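Local coordinates for 3-oxoacyl-(acyl-carrier protein) synthase II (Thermus thermophilus, PDB 1J3N) that probably catalyses the condensation of an acyl chain with malonyl-acyl-carrier protein that lengthens growing fatty acids, and works as a homodimer, at residues A58-K63 with F71-L76; A201-L206 with F394-H399; L279-A284 with K317-D322; Q353-G358 with D387-N392. All coordinates share one frame; numbering follows the deposited sequence.

Contact 1: residues A58-K63 with F71-L76; sequences AYLDRK and FVQYAL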
loop_
_atom_site.group_PDB
_atom_site.type_symbol
_atom_site.label_atom_id
_atom_site.label_comp_id
_atom_site.label_asym_id
_atom_site.label_seq_id
_atom_site.Cartn_x
_atom_site.Cartn_y
_atom_site.Cartn_z
ATOM N N ALA A 58 24.432 -15.003 1.483
ATOM C CA ALA A 58 24.351 -16.077 2.469
ATOM C C ALA A 58 22.915 -16.581 2.604
ATOM O O ALA A 58 22.670 -17.633 3.198
ATOM C CB ALA A 58 24.870 -15.584 3.831
ATOM N N TYR A 59 21.970 -15.828 2.049
ATOM C CA TYR A 59 20.558 -16.198 2.117
ATOM C C TYR A 59 19.950 -16.490 0.754
ATOM O O TYR A 59 19.153 -17.420 0.612
ATOM C CB TYR A 59 19.760 -15.081 2.795
ATOM C CG TYR A 59 20.117 -14.901 4.246
ATOM C CD1 TYR A 59 19.494 -15.662 5.237
ATOM C CD2 TYR A 59 21.118 -14.006 4.631
ATOM C CE1 TYR A 59 19.862 -15.542 6.576
ATOM C CE2 TYR A 59 21.493 -13.880 5.963
ATOM C CZ TYR A 59 20.862 -14.652 6.927
ATOM O OH TYR A 59 21.247 -14.548 8.243
ATOM N N LEU A 60 20.331 -15.697 -0.243
ATOM C CA LEU A 60 19.803 -15.852 -1.592
ATOM C C LEU A 60 20.887 -16.274 -2.581
ATOM O O LEU A 60 22.076 -16.220 -2.274
ATOM C CB LEU A 60 19.185 -14.528 -2.050
ATOM C CG LEU A 60 18.400 -13.767 -0.977
ATOM C CD1 LEU A 60 17.851 -12.474 -1.552
ATOM C CD2 LEU A 60 17.278 -14.642 -0.451
ATOM N N ASP A 61 20.468 -16.703 -3.766
ATOM C CA ASP A 61 21.412 -17.107 -4.805
ATOM C C ASP A 61 22.046 -15.819 -5.314
ATOM O O ASP A 61 21.362 -14.988 -5.902
ATOM C CB ASP A 61 20.677 -17.803 -5.953
ATOM C CG ASP A 61 19.866 -18.996 -5.486
ATOM O OD1 ASP A 61 20.475 -20.006 -5.071
ATOM O OD2 ASP A 61 18.618 -18.919 -5.529
ATOM N N ARG A 62 23.344 -15.651 -5.084
ATOM C CA ARG A 62 24.038 -14.440 -5.512
ATOM C C ARG A 62 23.771 -14.055 -6.965
ATOM O O ARG A 62 23.854 -12.881 -7.328
ATOM C CB ARG A 62 25.548 -14.586 -5.289
ATOM C CG ARG A 62 25.958 -14.609 -3.825
ATOM C CD ARG A 62 27.472 -14.538 -3.668
ATOM N NE ARG A 62 27.876 -14.392 -2.272
ATOM C CZ ARG A 62 27.685 -15.316 -1.335
ATOM N NH1 ARG A 62 27.092 -16.462 -1.643
ATOM N NH2 ARG A 62 28.084 -15.094 -0.089
ATOM N N LYS A 63 23.438 -15.041 -7.789
ATOM C CA LYS A 63 23.176 -14.791 -9.203
ATOM C C LYS A 63 21.869 -14.037 -9.438
ATOM O O LYS A 63 21.728 -13.328 -10.432
ATOM C CB LYS A 63 23.152 -16.114 -9.981
ATOM C CG LYS A 63 24.269 -17.091 -9.603
ATOM C CD LYS A 63 25.652 -16.440 -9.627
ATOM C CE LYS A 63 26.044 -15.964 -11.020
ATOM N NZ LYS A 63 27.400 -15.337 -11.025
ATOM N N PHE A 71 15.744 -3.255 -0.921
ATOM C CA PHE A 71 14.566 -3.388 -0.055
ATOM C C PHE A 71 13.898 -4.746 -0.186
ATOM O O PHE A 71 13.327 -5.266 0.779
ATOM C CB PHE A 71 13.555 -2.248 -0.277
ATOM C CG PHE A 71 12.569 -2.477 -1.398
ATOM C CD1 PHE A 71 12.934 -2.282 -2.726
ATOM C CD2 PHE A 71 11.252 -2.835 -1.113
ATOM C CE1 PHE A 71 12.006 -2.435 -3.753
ATOM C CE2 PHE A 71 10.312 -2.993 -2.130
ATOM C CZ PHE A 71 10.690 -2.790 -3.457
ATOM N N VAL A 72 13.976 -5.328 -1.376
ATOM C CA VAL A 72 13.402 -6.646 -1.592
ATOM C C VAL A 72 14.376 -7.670 -0.993
ATOM O O VAL A 72 13.961 -8.691 -0.450
ATOM C CB VAL A 72 13.173 -6.920 -3.101
ATOM C CG1 VAL A 72 12.901 -8.401 -3.333
ATOM C CG2 VAL A 72 11.971 -6.091 -3.602
ATOM N N GLN A 73 15.677 -7.384 -1.073
ATOM C CA GLN A 73 16.666 -8.287 -0.504
ATOM C C GLN A 73 16.456 -8.416 1.010
ATOM O O GLN A 73 16.530 -9.504 1.566
ATOM C CB GLN A 73 18.082 -7.786 -0.803
ATOM C CG GLN A 73 18.552 -8.105 -2.214
ATOM C CD GLN A 73 19.989 -7.694 -2.449
ATOM O OE1 GLN A 73 20.853 -7.900 -1.593
ATOM N NE2 GLN A 73 20.260 -7.122 -3.620
ATOM N N TYR A 74 16.184 -7.301 1.673
ATOM C CA TYR A 74 15.954 -7.331 3.111
ATOM C C TYR A 74 14.670 -8.082 3.446
ATOM O O TYR A 74 14.631 -8.875 4.387
ATOM C CB TYR A 74 15.875 -5.911 3.673
ATOM C CG TYR A 74 17.180 -5.142 3.640
ATOM C CD1 TYR A 74 18.375 -5.760 3.264
ATOM C CD2 TYR A 74 17.221 -3.797 4.006
ATOM C CE1 TYR A 74 19.577 -5.060 3.256
ATOM C CE2 TYR A 74 18.421 -3.088 4.003
ATOM C CZ TYR A 74 19.594 -3.727 3.628
ATOM O OH TYR A 74 20.788 -3.034 3.634
ATOM N N ALA A 75 13.615 -7.845 2.679
ATOM C CA ALA A 75 12.346 -8.530 2.945
ATOM C C ALA A 75 12.461 -10.053 2.822
ATOM O O ALA A 75 11.901 -10.791 3.635
ATOM C CB ALA A 75 11.279 -8.022 2.011
ATOM N N LEU A 76 13.172 -10.522 1.798
ATOM C CA LEU A 76 13.341 -11.960 1.591
ATOM C C LEU A 76 14.157 -12.570 2.729
ATOM O O LEU A 76 13.861 -13.670 3.201
ATOM C CB LEU A 76 14.014 -12.225 0.234
ATOM C CG LEU A 76 13.113 -11.967 -0.980
ATOM C CD1 LEU A 76 13.900 -12.037 -2.278
ATOM C CD2 LEU A 76 12.001 -13.001 -0.983
#
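Gln73 is where helix 71-76 first meets the loop part of 58-63, and it does so with carbon: its CG lies 4.5 Å from CD1 of Leu60, a loose brush of one methylene against one methyl. The amide end is engaged elsewhere, NE2 giving its hydrogen to the carbonyl of Leu68. Glutamine suits such a partly exposed place, since its aliphatic stem can border an apolar patch while its head ties the helix to the preceding loop. Tyr74 and Ala75 turn to the sheet side of the helix and touch Thr188 of strand 182-189. At Leu76 comes the closest approach of the contact. CD1 of Leu76 stands 4.0 Å from CD1 of Leu60, and CB of Leu76 lies 4.1 Å from CD2 of Leu60. Both methyls of Leu60 are thus used, one on the end and one on the root of the other leucine, and the two side chains cross at about a right angle. Leu60 CG lies anti to its carbonyl carbon (chi1 -40°), which carries the isobutyl group across to the helix. Branched aliphatic chains fit here because both leucines are buried: Arg147 adjoins Leu60, and Ile144 of the same helix, 139-148, adjoins Leu76. Through Leu60, then, the loop leading into helix 62-65 packs on helix 70-86, beside helix 139-148, in the N-terminal half of the thiolase fold.

Contact 2: residues A201-L206 with F394-H399; sequences AVMRAL and FAFGGH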
loop_
_atom_site.group_PDB
_atom_site.type_symbol
_atom_site.label_atom_id
_atom_site.label_comp_id
_atom_site.label_asym_id
_atom_site.label_seq_id
_atom_site.Cartn_x
_atom_site.Cartn_y
_atom_site.Cartn_z
ATOM N N ALA A 201 17.281 15.643 4.710
ATOM C CA ALA A 201 18.169 16.643 5.285
ATOM C C ALA A 201 17.712 18.044 4.894
ATOM O O ALA A 201 17.661 18.944 5.736
ATOM C CB ALA A 201 19.599 16.411 4.816
ATOM N N VAL A 202 17.389 18.244 3.620
ATOM C CA VAL A 202 16.922 19.560 3.188
ATOM C C VAL A 202 15.588 19.890 3.864
ATOM O O VAL A 202 15.214 21.055 3.970
ATOM C CB VAL A 202 16.748 19.643 1.656
ATOM C CG1 VAL A 202 18.091 19.442 0.974
ATOM C CG2 VAL A 202 15.741 18.599 1.181
ATOM N N MET A 203 14.880 18.854 4.313
ATOM C CA MET A 203 13.602 19.015 5.008
ATOM C C MET A 203 13.834 19.322 6.485
ATOM O O MET A 203 12.891 19.603 7.221
ATOM C CB MET A 203 12.779 17.736 4.932
ATOM C CG MET A 203 12.087 17.469 3.623
ATOM S SD MET A 203 11.065 15.993 3.818
ATOM C CE MET A 203 9.606 16.692 4.513
ATOM N N ARG A 204 15.090 19.232 6.914
ATOM C CA ARG A 204 15.465 19.492 8.303
ATOM C C ARG A 204 14.816 18.512 9.278
ATOM O O ARG A 204 14.570 18.845 10.434
ATOM C CB ARG A 204 15.092 20.929 8.693
ATOM C CG ARG A 204 15.912 22.009 7.989
ATOM C CD ARG A 204 17.394 21.864 8.306
ATOM N NE ARG A 204 18.184 23.020 7.877
ATOM C CZ ARG A 204 18.363 23.388 6.611
ATOM N NH1 ARG A 204 17.807 22.695 5.626
ATOM N NH2 ARG A 204 19.110 24.451 6.329
ATOM N N ALA A 205 14.558 17.294 8.816
ATOM C CA ALA A 205 13.921 16.290 9.660
ATOM C C ALA A 205 14.918 15.374 10.353
ATOM O O ALA A 205 14.545 14.604 11.231
ATOM C CB ALA A 205 12.954 15.457 8.829
ATOM N N LEU A 206 16.186 15.463 9.965
ATOM C CA LEU A 206 17.218 14.605 10.536
ATOM C C LEU A 206 18.166 15.274 11.536
ATOM O O LEU A 206 18.455 16.470 11.451
ATOM C CB LEU A 206 18.050 13.986 9.405
ATOM C CG LEU A 206 17.311 13.246 8.279
ATOM C CD1 LEU A 206 18.331 12.647 7.313
ATOM C CD2 LEU A 206 16.437 12.141 8.860
ATOM N N PHE A 394 3.141 6.827 14.198
ATOM C CA PHE A 394 2.484 8.066 13.767
ATOM C C PHE A 394 3.300 8.711 12.653
ATOM O O PHE A 394 4.199 9.506 12.911
ATOM C CB PHE A 394 2.359 9.011 14.963
ATOM C CG PHE A 394 1.806 8.345 16.195
ATOM C CD1 PHE A 394 0.628 7.604 16.129
ATOM C CD2 PHE A 394 2.468 8.442 17.413
ATOM C CE1 PHE A 394 0.117 6.965 17.256
ATOM C CE2 PHE A 394 1.963 7.807 18.549
ATOM C CZ PHE A 394 0.782 7.065 18.467
ATOM N N ALA A 395 2.929 8.387 11.418
ATOM C CA ALA A 395 3.626 8.799 10.199
ATOM C C ALA A 395 3.408 10.150 9.529
ATOM O O ALA A 395 2.482 10.893 9.844
ATOM C CB ALA A 395 3.411 7.715 9.149
ATOM N N PHE A 396 4.294 10.429 8.573
ATOM C CA PHE A 396 4.243 11.630 7.749
ATOM C C PHE A 396 2.949 11.456 6.954
ATOM O O PHE A 396 2.654 10.354 6.481
ATOM C CB PHE A 396 5.415 11.661 6.759
ATOM C CG PHE A 396 6.698 12.203 7.324
ATOM C CD1 PHE A 396 7.210 11.732 8.526
ATOM C CD2 PHE A 396 7.421 13.163 6.621
ATOM C CE1 PHE A 396 8.425 12.208 9.022
ATOM C CE2 PHE A 396 8.637 13.644 7.107
ATOM C CZ PHE A 396 9.139 13.164 8.313
ATOM N N GLY A 397 2.187 12.533 6.799
ATOM C CA GLY A 397 0.933 12.443 6.071
ATOM C C GLY A 397 -0.210 12.501 7.061
ATOM O O GLY A 397 -1.264 13.071 6.782
ATOM N N GLY A 398 0.013 11.919 8.235
ATOM C CA GLY A 398 -1.003 11.917 9.271
ATOM C C GLY A 398 -1.547 10.539 9.579
ATOM O O GLY A 398 -2.489 10.403 10.365
ATOM N N HIS A 399 -0.950 9.514 8.969
ATOM C CA HIS A 399 -1.382 8.136 9.172
ATOM C C HIS A 399 -0.935 7.622 10.539
ATOM O O HIS A 399 0.261 7.593 10.842
ATOM C CB HIS A 399 -0.796 7.248 8.072
ATOM C CG HIS A 399 -0.868 7.860 6.714
ATOM N ND1 HIS A 399 -1.953 7.697 5.879
ATOM C CD2 HIS A 399 -0.011 8.682 6.066
ATOM C CE1 HIS A 399 -1.760 8.395 4.773
ATOM N NE2 HIS A 399 -0.590 9.002 4.863
#
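The Phe396 ring receives its two partners at the edge, near its own plane: CE of Met203 is 4.1 Å from CE2, and CB of Ala205 is 4.5 Å from CZ. Neither partner from 201-206 lies over a face. The side chains of Met203 and Phe396 run antiparallel alongside one another, and the thioether bends at its last torsion (chi3 84°), which places the methyl beside the ring rim. A flexible methionine and a small alanine suit this partly exposed surface, where a ring edge is met lightly. A second flat group, the His399 imidazole, has Phe396 O at its edge and in plane. Phe396 is held out by a type II turn from Ala395 to Gly398, closed by Gly398 N to Ala395 O at 3.1 Å; Gly397 and Gly398 adopt positive phi, which glycine tolerates readily. In 201-206, Arg204, with positive phi, follows the helix in a Schellman motif. Pro133 of the second subunit packs on Met203, and Ser154 O of that subunit accepts a bond from His399 ND1. In related condensing enzymes the phenylalanine of this glycine-rich loop acts as a gate to the acyl pocket, and Phe396 probably does the same here; Ala395 touches Cys161, probably the family's nucleophile. The turn between strands 388-394 and 399-406 thus faces the residues that follow helix 194-202.

Contact 3: residues L279-A284 with K317-D322; sequences LAMARA and KRVFGD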
loop_
_atom_site.group_PDB
_atom_site.type_symbol
_atom_site.label_atom_id
_atom_site.label_comp_id
_atom_site.label_asym_id
_atom_site.label_seq_id
_atom_site.Cartn_x
_atom_site.Cartn_y
_atom_site.Cartn_z
ATOM N N LEU A 279 -6.424 9.213 19.213
ATOM C CA LEU A 279 -7.544 8.527 18.588
ATOM C C LEU A 279 -7.171 7.106 18.157
ATOM O O LEU A 279 -7.938 6.170 18.372
ATOM C CB LEU A 279 -8.028 9.336 17.388
ATOM C CG LEU A 279 -9.178 8.808 16.532
ATOM C CD1 LEU A 279 -10.360 8.433 17.406
ATOM C CD2 LEU A 279 -9.576 9.892 15.530
ATOM N N ALA A 280 -5.993 6.947 17.555
ATOM C CA ALA A 280 -5.545 5.630 17.103
ATOM C C ALA A 280 -5.289 4.682 18.282
ATOM O O ALA A 280 -5.605 3.498 18.208
ATOM C CB ALA A 280 -4.285 5.768 16.249
ATOM N N MET A 281 -4.703 5.189 19.366
ATOM C CA MET A 281 -4.462 4.331 20.530
ATOM C C MET A 281 -5.803 3.920 21.138
ATOM O O MET A 281 -6.002 2.761 21.504
ATOM C CB MET A 281 -3.615 5.043 21.600
ATOM C CG MET A 281 -2.132 5.177 21.269
ATOM S SD MET A 281 -1.184 5.866 22.639
ATOM C CE MET A 281 -1.484 7.603 22.424
ATOM N N ALA A 282 -6.727 4.871 21.238
ATOM C CA ALA A 282 -8.049 4.595 21.807
ATOM C C ALA A 282 -8.777 3.536 20.986
ATOM O O ALA A 282 -9.509 2.705 21.528
ATOM C CB ALA A 282 -8.882 5.880 21.861
ATOM N N ARG A 283 -8.578 3.565 19.675
ATOM C CA ARG A 283 -9.217 2.586 18.811
ATOM C C ARG A 283 -8.575 1.215 18.950
ATOM O O ARG A 283 -9.244 0.194 18.777
ATOM C CB ARG A 283 -9.171 3.053 17.354
ATOM C CG ARG A 283 -10.140 4.181 17.090
ATOM C CD ARG A 283 -9.925 4.842 15.754
ATOM N NE ARG A 283 -10.981 5.811 15.490
ATOM C CZ ARG A 283 -10.984 6.657 14.467
ATOM N NH1 ARG A 283 -9.979 6.663 13.603
ATOM N NH2 ARG A 283 -12.004 7.489 14.301
ATOM N N ALA A 284 -7.283 1.187 19.269
ATOM C CA ALA A 284 -6.586 -0.088 19.438
ATOM C C ALA A 284 -7.074 -0.757 20.712
ATOM O O ALA A 284 -7.241 -1.975 20.759
ATOM C CB ALA A 284 -5.088 0.131 19.505
ATOM N N LYS A 317 -0.883 10.686 27.789
ATOM C CA LYS A 317 -1.474 11.223 29.011
ATOM C C LYS A 317 -2.971 11.434 28.827
ATOM O O LYS A 317 -3.745 11.314 29.772
ATOM C CB LYS A 317 -0.814 12.555 29.387
ATOM C CG LYS A 317 0.642 12.446 29.807
ATOM C CD LYS A 317 1.248 13.827 30.044
ATOM C CE LYS A 317 2.698 13.726 30.480
ATOM N NZ LYS A 317 3.329 15.070 30.655
ATOM N N ARG A 318 -3.380 11.738 27.601
ATOM C CA ARG A 318 -4.788 11.968 27.326
ATOM C C ARG A 318 -5.611 10.687 27.351
ATOM O O ARG A 318 -6.724 10.667 27.884
ATOM C CB ARG A 318 -4.961 12.662 25.974
ATOM C CG ARG A 318 -6.404 13.064 25.685
ATOM C CD ARG A 318 -6.553 13.861 24.393
ATOM N NE ARG A 318 -5.726 15.066 24.370
ATOM C CZ ARG A 318 -4.478 15.108 23.906
ATOM N NH1 ARG A 318 -3.912 14.009 23.426
ATOM N NH2 ARG A 318 -3.798 16.248 23.919
ATOM N N VAL A 319 -5.066 9.618 26.778
ATOM C CA VAL A 319 -5.766 8.338 26.721
ATOM C C VAL A 319 -5.660 7.519 28.004
ATOM O O VAL A 319 -6.582 6.794 28.360
ATOM C CB VAL A 319 -5.230 7.461 25.561
ATOM C CG1 VAL A 319 -6.001 6.154 25.497
ATOM C CG2 VAL A 319 -5.343 8.208 24.248
ATOM N N PHE A 320 -4.538 7.635 28.703
ATOM C CA PHE A 320 -4.341 6.854 29.918
ATOM C C PHE A 320 -4.502 7.611 31.240
ATOM O O PHE A 320 -4.441 7.010 32.308
ATOM C CB PHE A 320 -2.976 6.165 29.849
ATOM C CG PHE A 320 -2.879 5.140 28.743
ATOM C CD1 PHE A 320 -3.357 3.845 28.931
ATOM C CD2 PHE A 320 -2.331 5.475 27.510
ATOM C CE1 PHE A 320 -3.288 2.901 27.908
ATOM C CE2 PHE A 320 -2.260 4.539 26.482
ATOM C CZ PHE A 320 -2.740 3.246 26.684
ATOM N N GLY A 321 -4.716 8.920 31.158
ATOM C CA GLY A 321 -4.907 9.726 32.357
ATOM C C GLY A 321 -4.085 9.338 33.576
ATOM O O GLY A 321 -2.858 9.321 33.525
ATOM N N ASP A 322 -4.769 9.028 34.674
ATOM C CA ASP A 322 -4.111 8.652 35.923
ATOM C C ASP A 322 -3.178 7.463 35.758
ATOM O O ASP A 322 -2.240 7.284 36.541
ATOM C CB ASP A 322 -5.147 8.297 36.999
ATOM C CG ASP A 322 -6.100 9.437 37.303
ATOM O OD1 ASP A 322 -5.623 10.556 37.596
ATOM O OD2 ASP A 322 -7.332 9.207 37.263
#
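Met281 reaches from helix 279-284 to two neighbours on helix 317-322. Its sulfur comes to the rim of the Phe320 ring, near the ring plane, with SD 4.2 Å from CE2, while its methyl CE lies 4.3 Å from CG2 of Val319. The bend at the thioether (chi3 -82°) lets one unbranched chain serve both. Beside it, Val319 CG1 approaches the backbone of Ala282, 4.5 Å from its CA. Alanine is apt there: its small side chain leaves the helix surface low enough for the valine to come up to it. Val319 also covers one face of the Phe320 ring with CG1, offset toward the rim. The segment axes pass within 9.7 Å of each other at 53°. Both helices lie on the same side of the mixed sheet, in the C-terminal half of the thiolase fold. Beneath them, Met281 rests on Leu390 and Asn392 of strand 388-394, and Ala280 on Val402 of strand 399-406. Farther out, Lys317 is held by a salt bridge to Asp374. Arg283, whose guanidinium is covered on one face by Leu279 CG, donates from NH1 to Arg260 O and to Thr151 O of the second subunit.

Contact 4: residues Q353-G358 with D387-N392; sequences QALYHG and DYALSN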
loop_
_atom_site.group_PDB
_atom_site.type_symbol
_atom_site.label_atom_id
_atom_site.label_comp_id
_atom_site.label_asym_id
_atom_site.label_seq_id
_atom_site.Cartn_x
_atom_site.Cartn_y
_atom_site.Cartn_z
ATOM N N GLN A 353 8.694 -9.317 21.880
ATOM C CA GLN A 353 9.804 -9.895 22.646
ATOM C C GLN A 353 9.759 -9.474 24.116
ATOM O O GLN A 353 10.125 -10.250 24.998
ATOM C CB GLN A 353 11.155 -9.488 22.045
ATOM C CG GLN A 353 11.420 -10.038 20.644
ATOM C CD GLN A 353 12.799 -9.673 20.113
ATOM O OE1 GLN A 353 13.220 -8.517 20.185
ATOM N NE2 GLN A 353 13.499 -10.659 19.551
ATOM N N ALA A 354 9.322 -8.246 24.378
ATOM C CA ALA A 354 9.228 -7.755 25.750
ATOM C C ALA A 354 8.146 -8.516 26.525
ATOM O O ALA A 354 8.302 -8.768 27.716
ATOM C CB ALA A 354 8.923 -6.266 25.763
ATOM N N LEU A 355 7.051 -8.867 25.853
ATOM C CA LEU A 355 5.964 -9.607 26.497
ATOM C C LEU A 355 6.379 -11.045 26.773
ATOM O O LEU A 355 6.193 -11.567 27.873
ATOM C CB LEU A 355 4.718 -9.624 25.606
ATOM C CG LEU A 355 3.911 -8.341 25.405
ATOM C CD1 LEU A 355 2.844 -8.580 24.351
ATOM C CD2 LEU A 355 3.275 -7.920 26.713
ATOM N N TYR A 356 6.931 -11.679 25.745
ATOM C CA TYR A 356 7.392 -13.060 25.798
ATOM C C TYR A 356 8.511 -13.296 26.829
ATOM O O TYR A 356 8.460 -14.248 27.609
ATOM C CB TYR A 356 7.878 -13.451 24.401
ATOM C CG TYR A 356 8.350 -14.876 24.260
ATOM C CD1 TYR A 356 7.442 -15.931 24.208
ATOM C CD2 TYR A 356 9.709 -15.169 24.175
ATOM C CE1 TYR A 356 7.875 -17.247 24.074
ATOM C CE2 TYR A 356 10.158 -16.485 24.042
ATOM C CZ TYR A 356 9.234 -17.520 23.992
ATOM O OH TYR A 356 9.671 -18.823 23.870
ATOM N N HIS A 357 9.519 -12.427 26.828
ATOM C CA HIS A 357 10.669 -12.548 27.734
ATOM C C HIS A 357 10.481 -11.916 29.117
ATOM O O HIS A 357 11.256 -12.186 30.037
ATOM C CB HIS A 357 11.911 -11.929 27.087
ATOM C CG HIS A 357 12.392 -12.651 25.866
ATOM N ND1 HIS A 357 12.854 -13.949 25.902
ATOM C CD2 HIS A 357 12.525 -12.240 24.582
ATOM C CE1 HIS A 357 13.256 -14.305 24.694
ATOM N NE2 HIS A 357 13.068 -13.286 23.876
ATOM N N GLY A 358 9.470 -11.068 29.263
ATOM C CA GLY A 358 9.238 -10.433 30.546
ATOM C C GLY A 358 10.277 -9.390 30.918
ATOM O O GLY A 358 10.556 -9.177 32.101
ATOM N N ASP A 387 0.683 -7.703 30.816
ATOM C CA ASP A 387 -0.323 -8.519 30.136
ATOM C C ASP A 387 -0.660 -7.926 28.777
ATOM O O ASP A 387 -0.984 -8.653 27.838
ATOM C CB ASP A 387 -1.605 -8.591 30.965
ATOM C CG ASP A 387 -1.388 -9.230 32.319
ATOM O OD1 ASP A 387 -0.911 -10.384 32.360
ATOM O OD2 ASP A 387 -1.696 -8.579 33.341
ATOM N N TYR A 388 -0.584 -6.600 28.690
ATOM C CA TYR A 388 -0.888 -5.876 27.461
ATOM C C TYR A 388 0.120 -4.756 27.167
ATOM O O TYR A 388 0.633 -4.084 28.080
ATOM C CB TYR A 388 -2.305 -5.288 27.541
ATOM C CG TYR A 388 -3.418 -6.322 27.510
ATOM C CD1 TYR A 388 -3.803 -6.925 26.314
ATOM C CD2 TYR A 388 -4.090 -6.694 28.680
ATOM C CE1 TYR A 388 -4.832 -7.872 26.275
ATOM C CE2 TYR A 388 -5.121 -7.645 28.655
ATOM C CZ TYR A 388 -5.487 -8.228 27.449
ATOM O OH TYR A 388 -6.506 -9.159 27.409
ATOM N N ALA A 389 0.385 -4.557 25.879
ATOM C CA ALA A 389 1.321 -3.536 25.427
ATOM C C ALA A 389 0.900 -2.975 24.072
ATOM O O ALA A 389 0.303 -3.687 23.249
ATOM C CB ALA A 389 2.722 -4.126 25.322
ATOM N N LEU A 390 1.202 -1.699 23.844
ATOM C CA LEU A 390 0.883 -1.074 22.568
ATOM C C LEU A 390 2.167 -0.782 21.798
ATOM O O LEU A 390 3.242 -0.635 22.391
ATOM C CB LEU A 390 0.120 0.244 22.768
ATOM C CG LEU A 390 -1.299 0.213 23.343
ATOM C CD1 LEU A 390 -1.886 1.616 23.282
ATOM C CD2 LEU A 390 -2.169 -0.766 22.549
ATOM N N SER A 391 2.037 -0.708 20.479
ATOM C CA SER A 391 3.137 -0.389 19.584
ATOM C C SER A 391 2.633 0.768 18.723
ATOM O O SER A 391 1.732 0.588 17.911
ATOM C CB SER A 391 3.479 -1.584 18.702
ATOM O OG SER A 391 4.703 -1.355 18.028
ATOM N N ASN A 392 3.215 1.952 18.900
ATOM C CA ASN A 392 2.772 3.132 18.161
ATOM C C ASN A 392 3.547 3.476 16.895
ATOM O O ASN A 392 4.757 3.281 16.816
ATOM C CB ASN A 392 2.777 4.369 19.072
ATOM C CG ASN A 392 1.725 4.301 20.176
ATOM O OD1 ASN A 392 0.745 3.566 20.076
ATOM N ND2 ASN A 392 1.921 5.094 21.229
#
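Leu355 and Ala389 make the firm part of this meeting between a helix and a strand. CD2 of the leucine lies 4.1 Å from CB of the alanine, methyl against methyl, and both residues are buried. The leucine's CG lies anti to the carbonyl carbon (chi1 -71°), and CD2, the branch turned off the extended line of the chain, is the one that meets the alanine. Ala389 suits the receiving spot because a single methyl on an extended strand leaves room for a larger chain to come close. Phe405 of the adjoining strand 399-406 and Val386 enlarge the apolar bed in which Leu355 sits.

Contact thins out toward the start of the strand. There the same CD2 merely grazes the backbone, at 4.4 Å from C of Asp387 and 4.5 Å from C of Tyr388, and the side chains of both residues set off away from the helix. Asp387 is exposed, as befits a carboxylate, and its OD1 forms a salt bridge with Arg407; Tyr388, partly exposed, packs on Ile290 and Lys406. Beyond the helix end, Gly358 takes a positive phi, easy for glycine, and the chain passes on to strand 359-360. Helix 343-357 packs here on strand 388-394 of the mixed sheet, and it is probably one of the helices of the central layer between the two sheets of the five-layered thiolase fold.

How the contacts relate
All four contacts rest on apolar packing, but their burial differs. Contact 1 is buried, contacts 3 and 4 are partly so, and contact 2 lies at the surface. Contacts 3 and 4 share strand 388-394: Leu390 meets Met281 and Phe320 of the contact 3 helices, while Ala389 meets Leu355 of helix 343-357, so the strand joins two helix layers. The 394-399 segment of contact 2 comes just after 387-392, yet its phenylalanine ring meets a methionine at a partly exposed place near the second subunit, which contact 3 also touches. Contact 1 stands apart in the N-terminal half, its centre about 40 Å from that of contact 3, on the opposite side of the chain's centre.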